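Local coordinates for protein peptide methionine sulfoxide reductase MsrA (Treponema denticola ATCC 35405, PDB 5FA9) that probably repairs oxidised proteins by reducing methionine sulfoxide to methionine, as a fusion of MsrA and MsrB reductases that draw on thioredoxin, at residues B[68-73]-B[108-113]; B[62-67]-B[308-313]; B[3-8]-B[56-61]; B[16-21]-B[156-161]; B[163-168]-B[215-220]. The protein carries 2 engineered substitutions. All blocks are in the same frame, centred on the assembly; numbering follows the deposited sequence.

Contact 1. Residues B[68-73]-B[108-113]; sequences LLAHYF and NSFVKF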
# COMPACT_ATOMS: atom_id res chain seq x y z
N LEU B 68 14.46 3.05 -5.52
CA LEU B 68 14.58 2.70 -4.10
C LEU B 68 15.79 1.81 -3.85
O LEU B 68 16.51 1.98 -2.86
CB LEU B 68 13.31 2.01 -3.60
CG LEU B 68 12.09 2.91 -3.39
CD1 LEU B 68 10.94 2.10 -2.81
CD2 LEU B 68 12.43 4.08 -2.48
N LEU B 69 16.01 0.84 -4.74
CA LEU B 69 17.16 -0.04 -4.62
C LEU B 69 18.44 0.70 -4.97
O LEU B 69 19.51 0.38 -4.46
CB LEU B 69 16.99 -1.27 -5.52
CG LEU B 69 15.87 -2.23 -5.10
CD1 LEU B 69 15.81 -3.43 -6.03
CD2 LEU B 69 16.07 -2.67 -3.66
N ALA B 70 18.32 1.70 -5.83
CA ALA B 70 19.45 2.56 -6.18
C ALA B 70 19.88 3.37 -4.96
O ALA B 70 21.07 3.49 -4.67
CB ALA B 70 19.11 3.47 -7.34
N HIS B 71 18.90 3.93 -4.25
CA HIS B 71 19.16 4.65 -3.01
C HIS B 71 19.78 3.72 -1.97
O HIS B 71 20.70 4.10 -1.25
CB HIS B 71 17.88 5.27 -2.45
CG HIS B 71 17.42 6.49 -3.18
ND1 HIS B 71 18.09 7.70 -3.09
CD2 HIS B 71 16.36 6.70 -3.99
CE1 HIS B 71 17.46 8.60 -3.83
NE2 HIS B 71 16.41 8.02 -4.38
N TYR B 72 19.26 2.50 -1.90
CA TYR B 72 19.71 1.51 -0.93
C TYR B 72 21.19 1.18 -1.11
O TYR B 72 21.96 1.20 -0.15
CB TYR B 72 18.87 0.24 -1.04
CG TYR B 72 19.38 -0.91 -0.21
CD1 TYR B 72 19.30 -0.88 1.18
CD2 TYR B 72 19.94 -2.03 -0.81
CE1 TYR B 72 19.76 -1.94 1.94
CE2 TYR B 72 20.40 -3.09 -0.06
CZ TYR B 72 20.32 -3.04 1.32
OH TYR B 72 20.78 -4.09 2.08
N PHE B 73 21.59 0.88 -2.34
CA PHE B 73 22.98 0.55 -2.64
C PHE B 73 23.89 1.76 -2.49
O PHE B 73 25.10 1.62 -2.31
CB PHE B 73 23.10 -0.04 -4.05
CG PHE B 73 22.85 -1.52 -4.11
CD1 PHE B 73 21.57 -2.01 -4.33
CD2 PHE B 73 23.89 -2.42 -3.95
CE1 PHE B 73 21.34 -3.37 -4.39
CE2 PHE B 73 23.66 -3.78 -4.01
CZ PHE B 73 22.38 -4.26 -4.23
N ASN B 108 16.41 -9.36 -8.06
CA ASN B 108 17.54 -10.16 -8.51
C ASN B 108 18.30 -9.51 -9.66
O ASN B 108 19.53 -9.52 -9.69
CB ASN B 108 17.07 -11.56 -8.93
CG ASN B 108 16.63 -12.40 -7.75
OD1 ASN B 108 17.14 -12.26 -6.64
ND2 ASN B 108 15.68 -13.30 -7.99
N SER B 109 17.55 -8.95 -10.61
CA SER B 109 18.16 -8.28 -11.76
C SER B 109 18.98 -7.07 -11.34
O SER B 109 20.03 -6.80 -11.92
CB SER B 109 17.08 -7.85 -12.76
OG SER B 109 16.39 -8.98 -13.28
N PHE B 110 18.50 -6.34 -10.34
CA PHE B 110 19.18 -5.14 -9.88
C PHE B 110 20.48 -5.47 -9.15
O PHE B 110 21.47 -4.75 -9.25
CB PHE B 110 18.27 -4.30 -8.99
CG PHE B 110 18.68 -2.86 -8.88
CD1 PHE B 110 19.59 -2.46 -7.91
CD2 PHE B 110 18.18 -1.91 -9.75
CE1 PHE B 110 19.97 -1.13 -7.80
CE2 PHE B 110 18.56 -0.58 -9.65
CZ PHE B 110 19.46 -0.19 -8.68
N VAL B 111 20.46 -6.57 -8.39
CA VAL B 111 21.66 -7.03 -7.69
C VAL B 111 22.73 -7.45 -8.69
O VAL B 111 23.91 -7.12 -8.53
CB VAL B 111 21.35 -8.19 -6.74
CG1 VAL B 111 22.63 -8.73 -6.11
CG2 VAL B 111 20.37 -7.75 -5.66
N LYS B 112 22.31 -8.18 -9.72
CA LYS B 112 23.20 -8.57 -10.80
C LYS B 112 23.74 -7.34 -11.52
O LYS B 112 24.90 -7.30 -11.94
CB LYS B 112 22.49 -9.50 -11.79
CG LYS B 112 22.05 -10.83 -11.19
CD LYS B 112 21.26 -11.64 -12.20
CE LYS B 112 20.68 -12.90 -11.57
NZ LYS B 112 19.62 -13.51 -12.42
N PHE B 113 22.87 -6.35 -11.68
CA PHE B 113 23.25 -5.07 -12.27
C PHE B 113 24.33 -4.38 -11.45
O PHE B 113 25.31 -3.86 -12.01
CB PHE B 113 22.02 -4.16 -12.39
CG PHE B 113 22.33 -2.76 -12.84
CD1 PHE B 113 22.60 -2.48 -14.17
CD2 PHE B 113 22.36 -1.72 -11.92
CE1 PHE B 113 22.88 -1.19 -14.58
CE2 PHE B 113 22.65 -0.43 -12.33
CZ PHE B 113 22.91 -0.17 -13.66
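The CA atoms of Leu69 and Phe110 lie 7.6 Å apart where the helical segments 68-73 and 108-113 pass at a crossing angle of -42°. The short axes approach to 11.1 Å, a spacing bridged mainly by one aromatic side chain. Phe110 CG is anti to the backbone N (chi1 -160°), and the ring beyond it reaches toward helix 65-74. Leu69 CB sits over one face of this ring, displaced toward the rim, in a CH-pi contact 3.9 Å from the centroid. Leu69 CD1 touches Phe110 CB, the two side chains sliding past each other in opposite directions. The far end of the ring rests on the neighbouring backbone, Phe110 CZ being 3.6 Å from Ala70 N. Phe73 CD1 meets the Phe110 ring at its edge; the two rings are oblique, centroids 6.0 Å apart and planes at 42°. Val111 CG2 lies at the edge of the Phe73 ring, 4.3 Å from Phe73 CZ. Leu69 also packs on Ile96 of the central sheet, and Pro309 of helix 308-311 on Phe110. No hydrogen bond joins the two segments, so what they share is van der Waals and CH-pi packing, centred on Phe110.

Contact 2. Residues B[62-67]-B[308-313]; sequences VVSLQE and LPYVKP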
# COMPACT_ATOMS: atom_id res chain seq x y z
N VAL B 62 5.19 7.29 -8.08
CA VAL B 62 6.11 8.39 -7.82
C VAL B 62 7.56 7.90 -7.84
O VAL B 62 8.38 8.41 -8.59
CB VAL B 62 5.82 9.07 -6.47
CG1 VAL B 62 6.86 10.14 -6.18
CG2 VAL B 62 4.42 9.67 -6.47
N VAL B 63 7.85 6.92 -7.00
CA VAL B 63 9.19 6.33 -6.94
C VAL B 63 9.14 4.84 -7.27
O VAL B 63 8.35 4.09 -6.70
CB VAL B 63 9.86 6.56 -5.56
CG1 VAL B 63 8.96 6.07 -4.43
CG2 VAL B 63 11.23 5.89 -5.51
N SER B 64 9.98 4.42 -8.21
CA SER B 64 10.02 3.02 -8.62
C SER B 64 10.88 2.19 -7.67
O SER B 64 11.71 2.74 -6.94
CB SER B 64 10.54 2.89 -10.05
OG SER B 64 11.87 3.37 -10.15
N LEU B 65 10.67 0.88 -7.69
CA LEU B 65 11.51 -0.05 -6.94
C LEU B 65 12.97 0.10 -7.35
O LEU B 65 13.88 -0.05 -6.53
CB LEU B 65 11.04 -1.49 -7.15
CG LEU B 65 11.83 -2.59 -6.43
CD1 LEU B 65 11.83 -2.35 -4.93
CD2 LEU B 65 11.27 -3.96 -6.77
N GLN B 66 13.18 0.41 -8.63
CA GLN B 66 14.52 0.59 -9.17
C GLN B 66 15.25 1.74 -8.48
O GLN B 66 16.42 1.60 -8.11
CB GLN B 66 14.46 0.84 -10.68
CG GLN B 66 14.24 -0.41 -11.53
CD GLN B 66 12.94 -1.12 -11.20
OE1 GLN B 66 11.88 -0.49 -11.08
NE2 GLN B 66 13.00 -2.44 -11.05
N GLU B 67 14.57 2.86 -8.30
CA GLU B 67 15.16 4.01 -7.63
C GLU B 67 15.41 3.72 -6.15
O GLU B 67 16.44 4.10 -5.61
CB GLU B 67 14.28 5.25 -7.79
CG GLU B 67 14.83 6.48 -7.06
CD GLU B 67 14.03 7.74 -7.33
OE1 GLU B 67 14.29 8.76 -6.66
OE2 GLU B 67 13.15 7.71 -8.22
N LEU B 308 19.98 1.90 -16.87
CA LEU B 308 19.48 0.69 -17.54
C LEU B 308 18.29 0.01 -16.85
O LEU B 308 17.34 -0.39 -17.53
CB LEU B 308 20.62 -0.32 -17.71
CG LEU B 308 21.81 0.12 -18.57
CD1 LEU B 308 22.87 -0.98 -18.62
CD2 LEU B 308 21.37 0.50 -19.97
N PRO B 309 18.32 -0.13 -15.50
CA PRO B 309 17.17 -0.81 -14.88
C PRO B 309 15.84 -0.08 -15.03
O PRO B 309 14.79 -0.72 -14.90
CB PRO B 309 17.58 -0.88 -13.40
CG PRO B 309 19.06 -0.84 -13.41
CD PRO B 309 19.39 0.11 -14.52
N TYR B 310 15.87 1.22 -15.29
CA TYR B 310 14.63 1.98 -15.47
C TYR B 310 13.97 1.63 -16.80
O TYR B 310 12.77 1.83 -16.98
CB TYR B 310 14.90 3.48 -15.39
CG TYR B 310 15.38 3.94 -14.04
CD1 TYR B 310 14.52 3.95 -12.94
CD2 TYR B 310 16.69 4.35 -13.84
CE1 TYR B 310 14.96 4.37 -11.70
CE2 TYR B 310 17.14 4.77 -12.60
CZ TYR B 310 16.26 4.77 -11.53
OH TYR B 310 16.70 5.19 -10.29
N VAL B 311 14.76 1.10 -17.73
CA VAL B 311 14.23 0.64 -19.01
C VAL B 311 13.87 -0.83 -18.94
O VAL B 311 12.78 -1.24 -19.37
CB VAL B 311 15.24 0.86 -20.15
CG1 VAL B 311 14.64 0.44 -21.49
CG2 VAL B 311 15.68 2.32 -20.20
N LYS B 312 14.78 -1.63 -18.40
CA LYS B 312 14.55 -3.07 -18.24
C LYS B 312 14.75 -3.50 -16.79
O LYS B 312 15.84 -3.92 -16.41
CB LYS B 312 15.50 -3.86 -19.15
CG LYS B 312 15.25 -3.66 -20.64
CD LYS B 312 16.22 -4.50 -21.46
CE LYS B 312 15.99 -4.31 -22.95
NZ LYS B 312 14.77 -5.04 -23.41
N PRO B 313 13.68 -3.40 -15.98
CA PRO B 313 13.70 -3.77 -14.56
C PRO B 313 14.08 -5.23 -14.33
O PRO B 313 14.62 -5.57 -13.28
CB PRO B 313 12.26 -3.49 -14.11
CG PRO B 313 11.45 -3.47 -15.36
CD PRO B 313 12.36 -2.92 -16.41
O HOH W 1 15.22 -4.03 -11.31
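Gln66 NE2, packed against Pro313 CB, has two polar partners: Glu106 OE1 on helix 104-115, and a water that accepts from Gln66 NE2 at 2.7 Å. The same water donates to Pro313 O at 2.6 Å, bridging the two segments. A bend in the Gln66 chain (chi2 60°) brings CD round beside Pro313, while Gln66 CG lies 3.4 Å from Pro309 O. The Tyr310 ring meets the start of the helix. Ser64 OG lies at its edge in the ring plane, 3.6 Å from Tyr310 CE1, and Gln66 CB approaches it obliquely. Ser64 is also the N-cap of helix 65-74, its OG accepting a weak bond from Glu67 N. Tyr310 OH lies 3.3 Å from Glu67 CA and is hydrogen-bonded to Tyr163 OH; Glu67 OE1 is engaged by Thr241 and His71. The contact seats the weakly bonded helical turn 308-311, near the C-terminus, against an MsrA helix. The segments thus meet by van der Waals contact of mixed polar and apolar atoms plus one bridging water, while Gln66, Glu67 and Tyr310 find further hydrogen-bond partners outside.

Contact 3. Residues B[3-8]-B[56-61]; sequences KEIYLA and IVYDSS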
# COMPACT_ATOMS: atom_id res chain seq x y z
N LYS B 3 3.00 -0.00 -2.72
CA LYS B 3 3.78 -1.22 -2.56
C LYS B 3 4.68 -1.12 -1.34
O LYS B 3 4.84 -0.05 -0.75
CB LYS B 3 4.61 -1.50 -3.81
CG LYS B 3 3.82 -2.11 -4.96
CD LYS B 3 4.59 -2.04 -6.27
CE LYS B 3 4.01 -2.98 -7.31
NZ LYS B 3 2.52 -2.94 -7.32
N GLU B 4 5.28 -2.24 -0.95
CA GLU B 4 6.15 -2.26 0.21
C GLU B 4 7.38 -3.15 0.00
O GLU B 4 7.30 -4.21 -0.62
CB GLU B 4 5.38 -2.72 1.45
CG GLU B 4 4.79 -4.11 1.36
CD GLU B 4 3.89 -4.44 2.54
OE1 GLU B 4 2.81 -3.81 2.66
OE2 GLU B 4 4.26 -5.32 3.35
N ILE B 5 8.51 -2.69 0.52
CA ILE B 5 9.77 -3.41 0.42
C ILE B 5 10.52 -3.28 1.75
O ILE B 5 10.35 -2.30 2.47
CB ILE B 5 10.64 -2.87 -0.75
CG1 ILE B 5 11.87 -3.75 -0.97
CG2 ILE B 5 11.02 -1.41 -0.51
CD1 ILE B 5 11.55 -5.13 -1.48
N TYR B 6 11.32 -4.29 2.09
CA TYR B 6 12.03 -4.29 3.36
C TYR B 6 13.54 -4.28 3.15
O TYR B 6 14.09 -5.17 2.50
CB TYR B 6 11.61 -5.51 4.19
CG TYR B 6 10.16 -5.50 4.61
CD1 TYR B 6 9.15 -5.83 3.71
CD2 TYR B 6 9.79 -5.16 5.90
CE1 TYR B 6 7.82 -5.82 4.08
CE2 TYR B 6 8.46 -5.14 6.28
CZ TYR B 6 7.48 -5.48 5.37
OH TYR B 6 6.16 -5.47 5.75
N LEU B 7 14.20 -3.28 3.72
CA LEU B 7 15.63 -3.08 3.49
C LEU B 7 16.44 -3.06 4.78
O LEU B 7 16.17 -2.26 5.68
CB LEU B 7 15.86 -1.78 2.71
CG LEU B 7 15.16 -1.68 1.36
CD1 LEU B 7 15.42 -0.32 0.73
CD2 LEU B 7 15.61 -2.80 0.43
N ALA B 8 17.42 -3.95 4.87
CA ALA B 8 18.34 -3.97 6.00
C ALA B 8 19.71 -3.45 5.58
O ALA B 8 20.40 -4.09 4.79
CB ALA B 8 18.46 -5.38 6.57
N ILE B 56 9.52 -0.19 4.19
CA ILE B 56 9.28 0.93 3.29
C ILE B 56 7.97 0.78 2.52
O ILE B 56 7.86 -0.07 1.64
CB ILE B 56 10.42 1.09 2.27
CG1 ILE B 56 11.77 1.20 2.98
CG2 ILE B 56 10.18 2.31 1.38
CD1 ILE B 56 11.94 2.47 3.78
N VAL B 57 6.98 1.60 2.85
CA VAL B 57 5.73 1.63 2.10
C VAL B 57 5.75 2.82 1.15
O VAL B 57 5.92 3.96 1.58
CB VAL B 57 4.51 1.73 3.03
CG1 VAL B 57 3.23 1.79 2.22
CG2 VAL B 57 4.48 0.55 3.99
N TYR B 58 5.56 2.56 -0.14
CA TYR B 58 5.74 3.60 -1.15
C TYR B 58 4.73 3.53 -2.28
O TYR B 58 4.10 2.49 -2.52
CB TYR B 58 7.16 3.52 -1.73
CG TYR B 58 7.42 2.27 -2.55
CD1 TYR B 58 7.72 1.06 -1.93
CD2 TYR B 58 7.38 2.31 -3.94
CE1 TYR B 58 7.97 -0.08 -2.68
CE2 TYR B 58 7.62 1.17 -4.69
CZ TYR B 58 7.92 -0.02 -4.06
OH TYR B 58 8.16 -1.15 -4.80
N ASP B 59 4.57 4.65 -2.98
CA ASP B 59 3.73 4.73 -4.17
C ASP B 59 4.60 4.56 -5.41
O ASP B 59 5.45 5.41 -5.70
CB ASP B 59 2.97 6.05 -4.21
CG ASP B 59 1.90 6.09 -5.29
OD1 ASP B 59 1.80 5.12 -6.08
OD2 ASP B 59 1.15 7.09 -5.35
N SER B 60 4.39 3.48 -6.14
CA SER B 60 5.22 3.16 -7.30
C SER B 60 5.02 4.15 -8.45
O SER B 60 5.83 4.19 -9.38
CB SER B 60 4.93 1.74 -7.78
OG SER B 60 3.57 1.59 -8.15
N SER B 61 3.95 4.93 -8.38
CA SER B 61 3.68 5.93 -9.41
C SER B 61 4.61 7.14 -9.26
O SER B 61 4.79 7.91 -10.20
CB SER B 61 2.22 6.39 -9.35
OG SER B 61 2.04 7.41 -8.38
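Lys3 CB lies over one face of the Tyr58 ring, 4.1 Å from its centroid and 29° off the normal, a CH-pi contact displaced toward Tyr58 CZ. Tyr58 CG lies between the backbone N and the carbonyl carbon (chi1 67°), and the side chain crosses Lys3 obliquely. Ile5 CG2 reaches the same ring at Tyr58 CE1, 4.0 Å away, and packs 3.8 Å from Ile56 CB. These four residues share one face of the sheet, on which Leu65 and Leu68 of helix 65-74 rest against Tyr58. The strands are the two central members of the six-stranded mixed sheet of the MsrA part and run antiparallel. Lys3 with Tyr58 is a hydrogen-bonded pair, its two bonds nearly straight, with Lys3 N to Tyr58 O at 2.7 Å; Ile5 with Ile56 forms the second such pair. Between them Glu4 faces Val57 as a non-hydrogen-bonded pair, and Glu4 CA gives a CA-H...O contact of 3.1 Å to Ile56 O. Their side chains occupy the other face. Tyr6 OH donates to Glu4 OE2 from above the carboxylate plane, 43° out of it, while Glu4 OE1 accepts from Ile2 N of the second subunit.

Contact 4. Residues B[16-21]-B[156-161]; sequences EGYFRQ and TLALKP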
# COMPACT_ATOMS: atom_id res chain seq x y z
N GLU B 16 16.18 4.66 8.08
CA GLU B 16 14.86 5.28 8.10
C GLU B 16 14.97 6.78 7.88
O GLU B 16 14.16 7.37 7.16
CB GLU B 16 14.13 4.99 9.42
CG GLU B 16 12.72 5.56 9.46
CD GLU B 16 12.02 5.30 10.78
OE1 GLU B 16 12.69 5.33 11.83
OE2 GLU B 16 10.79 5.08 10.76
N GLY B 17 15.97 7.39 8.50
CA GLY B 17 16.20 8.82 8.37
C GLY B 17 16.46 9.24 6.94
O GLY B 17 16.12 10.35 6.53
N TYR B 18 17.06 8.34 6.16
CA TYR B 18 17.34 8.61 4.76
C TYR B 18 16.09 8.46 3.90
O TYR B 18 15.69 9.40 3.21
CB TYR B 18 18.44 7.67 4.25
CG TYR B 18 18.85 7.93 2.81
CD1 TYR B 18 19.86 8.84 2.52
CD2 TYR B 18 18.24 7.27 1.76
CE1 TYR B 18 20.24 9.09 1.21
CE2 TYR B 18 18.61 7.50 0.45
CZ TYR B 18 19.61 8.41 0.18
OH TYR B 18 19.99 8.65 -1.12
N PHE B 19 15.47 7.29 3.95
CA PHE B 19 14.36 6.96 3.06
C PHE B 19 13.10 7.77 3.33
O PHE B 19 12.24 7.90 2.46
CB PHE B 19 14.04 5.46 3.15
CG PHE B 19 14.95 4.60 2.32
CD1 PHE B 19 14.70 4.41 0.97
CD2 PHE B 19 16.05 3.99 2.89
CE1 PHE B 19 15.53 3.62 0.20
CE2 PHE B 19 16.89 3.19 2.13
CZ PHE B 19 16.63 3.01 0.78
N ARG B 20 12.98 8.32 4.54
CA ARG B 20 11.82 9.14 4.88
C ARG B 20 11.84 10.46 4.12
O ARG B 20 10.82 11.15 4.03
CB ARG B 20 11.77 9.39 6.39
CG ARG B 20 12.79 10.40 6.89
CD ARG B 20 12.79 10.46 8.41
NE ARG B 20 11.46 10.73 8.96
CZ ARG B 20 10.92 11.95 9.05
NH1 ARG B 20 11.60 13.01 8.63
NH2 ARG B 20 9.71 12.10 9.56
N GLN B 21 12.99 10.81 3.57
CA GLN B 21 13.16 12.07 2.85
C GLN B 21 12.91 11.91 1.35
O GLN B 21 12.93 12.88 0.60
CB GLN B 21 14.56 12.64 3.07
CG GLN B 21 14.88 12.97 4.51
CD GLN B 21 16.27 13.56 4.67
OE1 GLN B 21 16.49 14.73 4.36
NE2 GLN B 21 17.20 12.75 5.16
N THR B 156 22.07 14.13 4.42
CA THR B 156 21.98 15.23 3.46
C THR B 156 22.05 14.71 2.03
O THR B 156 21.70 15.43 1.09
CB THR B 156 23.10 16.27 3.68
OG1 THR B 156 24.37 15.66 3.47
CG2 THR B 156 23.03 16.83 5.09
N LEU B 157 22.50 13.47 1.87
CA LEU B 157 22.58 12.84 0.55
C LEU B 157 21.20 12.67 -0.08
O LEU B 157 21.06 12.72 -1.30
CB LEU B 157 23.28 11.48 0.64
CG LEU B 157 24.78 11.49 0.92
CD1 LEU B 157 25.34 10.08 0.87
CD2 LEU B 157 25.50 12.39 -0.08
N ALA B 158 20.19 12.46 0.76
CA ALA B 158 18.81 12.30 0.30
C ALA B 158 18.32 13.56 -0.43
O ALA B 158 17.39 13.50 -1.23
CB ALA B 158 17.90 11.97 1.46
N LEU B 159 18.95 14.69 -0.13
CA LEU B 159 18.60 15.95 -0.78
C LEU B 159 19.65 16.31 -1.83
O LEU B 159 19.65 17.42 -2.37
CB LEU B 159 18.49 17.07 0.26
CG LEU B 159 17.50 16.81 1.40
CD1 LEU B 159 17.61 17.89 2.47
CD2 LEU B 159 16.08 16.72 0.87
N LYS B 160 20.53 15.36 -2.11
CA LYS B 160 21.58 15.53 -3.11
C LYS B 160 21.36 14.54 -4.25
O LYS B 160 20.68 13.53 -4.07
CB LYS B 160 22.96 15.35 -2.47
CG LYS B 160 23.33 16.45 -1.49
CD LYS B 160 24.65 16.16 -0.79
CE LYS B 160 25.02 17.28 0.16
NZ LYS B 160 26.31 17.02 0.86
N PRO B 161 21.93 14.83 -5.44
CA PRO B 161 21.72 13.97 -6.61
C PRO B 161 22.08 12.50 -6.38
O PRO B 161 23.13 12.20 -5.81
CB PRO B 161 22.64 14.59 -7.66
CG PRO B 161 22.70 16.02 -7.29
CD PRO B 161 22.68 16.05 -5.79
O HOH W 2 14.76 13.05 -1.35
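Tyr18 of helix 12-19 and Gln21, three residues on, grip Ala158 in the 3-10 segment 156-159, a surface junction between an MsrA helix and the loop that precedes helix 173-179. Along Gln21, CB touches first, 3.8 Å from Ala158 CB. CG stands anti to the carbonyl carbon (chi1 -62°), and the chain runs on extended past Ala158 CB, with Gln21 CD 3.9 Å from it. Gln21 NE2 turns to its own helix and donates to Gly17 O at 3.0 Å, with Leu155 O as a further partner; Gln21 OE1 meets apolar Leu159, 3.8 Å from both Leu159 CG and Leu159 CD1, the side chains crossing at about a right angle. Tyr18 approaches the same alanine with its ring: Ala158 CB lies over one face, toward the rim, in a CH-pi contact 4.0 Å from the centroid. Leu157 CB meets the ring at its edge, in the plane, 3.9 Å from Tyr18 CE1. The phenol OH is hydrogen-bonded to His71 ND1, which ties this junction to helix 65-74. Residues 158-161 contribute to a pocket holding a dithiothreitol molecule, probably from the crystallisation liquor. One water donates to both Gln21 O and Ala158 O, each 2.7 Å away.

Contact 5. Residues B[163-168]-B[215-220]; sequences YDESKF and TGKPLF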
# COMPACT_ATOMS: atom_id res chain seq x y z
N TYR B 163 22.56 10.35 -8.81
CA TYR B 163 23.53 9.99 -9.84
C TYR B 163 24.46 11.15 -10.16
O TYR B 163 24.20 12.29 -9.78
CB TYR B 163 22.82 9.53 -11.11
CG TYR B 163 21.90 8.34 -10.90
CD1 TYR B 163 22.42 7.07 -10.72
CD2 TYR B 163 20.52 8.50 -10.88
CE1 TYR B 163 21.58 5.98 -10.52
CE2 TYR B 163 19.68 7.42 -10.69
CZ TYR B 163 20.22 6.16 -10.51
OH TYR B 163 19.39 5.08 -10.32
N ASP B 164 25.54 10.85 -10.87
CA ASP B 164 26.49 11.87 -11.31
C ASP B 164 25.81 12.87 -12.24
O ASP B 164 25.41 12.53 -13.36
CB ASP B 164 27.68 11.23 -12.01
CG ASP B 164 28.75 12.23 -12.40
OD1 ASP B 164 28.79 13.32 -11.79
OD2 ASP B 164 29.54 11.94 -13.32
N GLU B 165 25.68 14.11 -11.78
CA GLU B 165 25.04 15.16 -12.56
C GLU B 165 26.04 16.24 -12.96
O GLU B 165 25.66 17.35 -13.35
CB GLU B 165 23.89 15.79 -11.79
CG GLU B 165 22.74 14.83 -11.51
CD GLU B 165 21.49 15.55 -11.04
OE1 GLU B 165 21.48 16.80 -11.05
OE2 GLU B 165 20.52 14.87 -10.65
N SER B 166 27.33 15.91 -12.87
CA SER B 166 28.39 16.86 -13.21
C SER B 166 28.35 17.20 -14.69
O SER B 166 28.72 18.31 -15.09
CB SER B 166 29.75 16.29 -12.82
OG SER B 166 30.05 15.12 -13.56
N LYS B 167 27.93 16.24 -15.51
CA LYS B 167 27.86 16.44 -16.95
C LYS B 167 26.53 17.03 -17.40
O LYS B 167 26.34 17.30 -18.58
CB LYS B 167 28.10 15.11 -17.68
CG LYS B 167 29.47 14.50 -17.47
CD LYS B 167 29.51 13.08 -18.01
CE LYS B 167 29.01 13.01 -19.44
NZ LYS B 167 28.80 11.61 -19.90
N PHE B 168 25.61 17.23 -16.46
CA PHE B 168 24.29 17.73 -16.82
C PHE B 168 24.10 19.19 -16.46
O PHE B 168 23.02 19.59 -16.01
CB PHE B 168 23.20 16.89 -16.15
CG PHE B 168 23.29 15.42 -16.46
CD1 PHE B 168 23.75 14.99 -17.69
CD2 PHE B 168 22.91 14.48 -15.52
CE1 PHE B 168 23.84 13.64 -17.98
CE2 PHE B 168 22.99 13.12 -15.80
CZ PHE B 168 23.46 12.71 -17.04
N THR B 215 20.28 19.70 -21.25
CA THR B 215 21.28 19.35 -20.24
C THR B 215 21.80 17.93 -20.39
O THR B 215 22.93 17.63 -19.98
CB THR B 215 20.71 19.51 -18.81
OG1 THR B 215 19.68 18.54 -18.59
CG2 THR B 215 20.14 20.90 -18.62
N GLY B 216 20.99 17.05 -20.97
CA GLY B 216 21.40 15.66 -21.15
C GLY B 216 21.00 14.76 -19.99
O GLY B 216 21.35 13.58 -19.98
N LYS B 217 20.31 15.32 -19.01
CA LYS B 217 19.85 14.54 -17.86
C LYS B 217 18.58 13.75 -18.19
O LYS B 217 17.63 14.30 -18.75
CB LYS B 217 19.59 15.47 -16.66
CG LYS B 217 19.11 14.75 -15.41
CD LYS B 217 19.07 15.69 -14.22
CE LYS B 217 18.28 15.11 -13.07
NZ LYS B 217 18.19 16.05 -11.92
N PRO B 218 18.57 12.45 -17.84
CA PRO B 218 17.41 11.58 -18.06
C PRO B 218 16.15 12.09 -17.37
O PRO B 218 16.20 12.49 -16.21
CB PRO B 218 17.86 10.24 -17.46
CG PRO B 218 19.35 10.28 -17.54
CD PRO B 218 19.72 11.71 -17.28
N LEU B 219 15.03 12.07 -18.09
CA LEU B 219 13.77 12.57 -17.55
C LEU B 219 12.68 11.50 -17.54
O LEU B 219 11.90 11.41 -16.59
CB LEU B 219 13.29 13.78 -18.35
CG LEU B 219 14.23 14.99 -18.38
CD1 LEU B 219 13.69 16.06 -19.31
CD2 LEU B 219 14.44 15.54 -16.98
N PHE B 220 12.62 10.70 -18.59
CA PHE B 220 11.59 9.67 -18.71
C PHE B 220 12.12 8.37 -19.29
O PHE B 220 13.12 8.36 -20.01
CB PHE B 220 10.43 10.19 -19.56
CG PHE B 220 9.74 11.40 -18.99
CD1 PHE B 220 8.75 11.26 -18.03
CD2 PHE B 220 10.09 12.67 -19.41
CE1 PHE B 220 8.12 12.37 -17.50
CE2 PHE B 220 9.47 13.79 -18.88
CZ PHE B 220 8.48 13.64 -17.93
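Lys217 CA sits over the centre of one face of the Phe168 ring, a CH-pi contact 3.7 Å from the centroid and 7° off the normal. Lys217 CB lies on that face too, 3.6 Å from Phe168 CD2, the side chains crossing at about a right angle. Gly216 O and Pro218 CD approach the ring obliquely, Gly216 O 3.2 Å from Phe168 CE1 and Pro218 CD 3.9 Å from Phe168 CE2. Gly216 has a positive phi (91°), where a beta-carbon would jam against the preceding carbonyl oxygen. Phe168 ends a type I turn begun at Glu165, and its ring docks the turn on the lead-in to strand 218-221, an outer strand of the three-stranded antiparallel sheet in the MsrB part. Beyond the ring the extended Lys217 chain carries NZ to Glu165 OE2, a 2.9 Å salt bridge reached from above the carboxylate plane. NZ also binds Gln242 O and Thr263 OG1. Overlapping the turn's start, Asp164 OD1 accepts from Ser166 N in an Asx turn.

How the contacts relate
Contacts 1, 2 and 3 sit close together round helix 65-74: contacts 1 and 2 have centres 9 Å apart, with Phe110 CE2 3.4 Å from Gln66 O, and Leu68 CD1 lies 3.5 Å from Tyr58 CD1 of contact 3. Contact 4 joins this core where Phe19 packs on Leu7 and Ile56. Contact 5, centred about 25 Å from the centre of contact 3, lies across the centre of the chain, on the MsrB side, and meets contact 2 through Tyr310 OH and Tyr163 OH, 2.7 Å apart. As for the predicted active site, Tyr18 of contact 4 has its side chain about 11 Å from that of engineered Ser11 and about 14 Å from the bound dithiane diol.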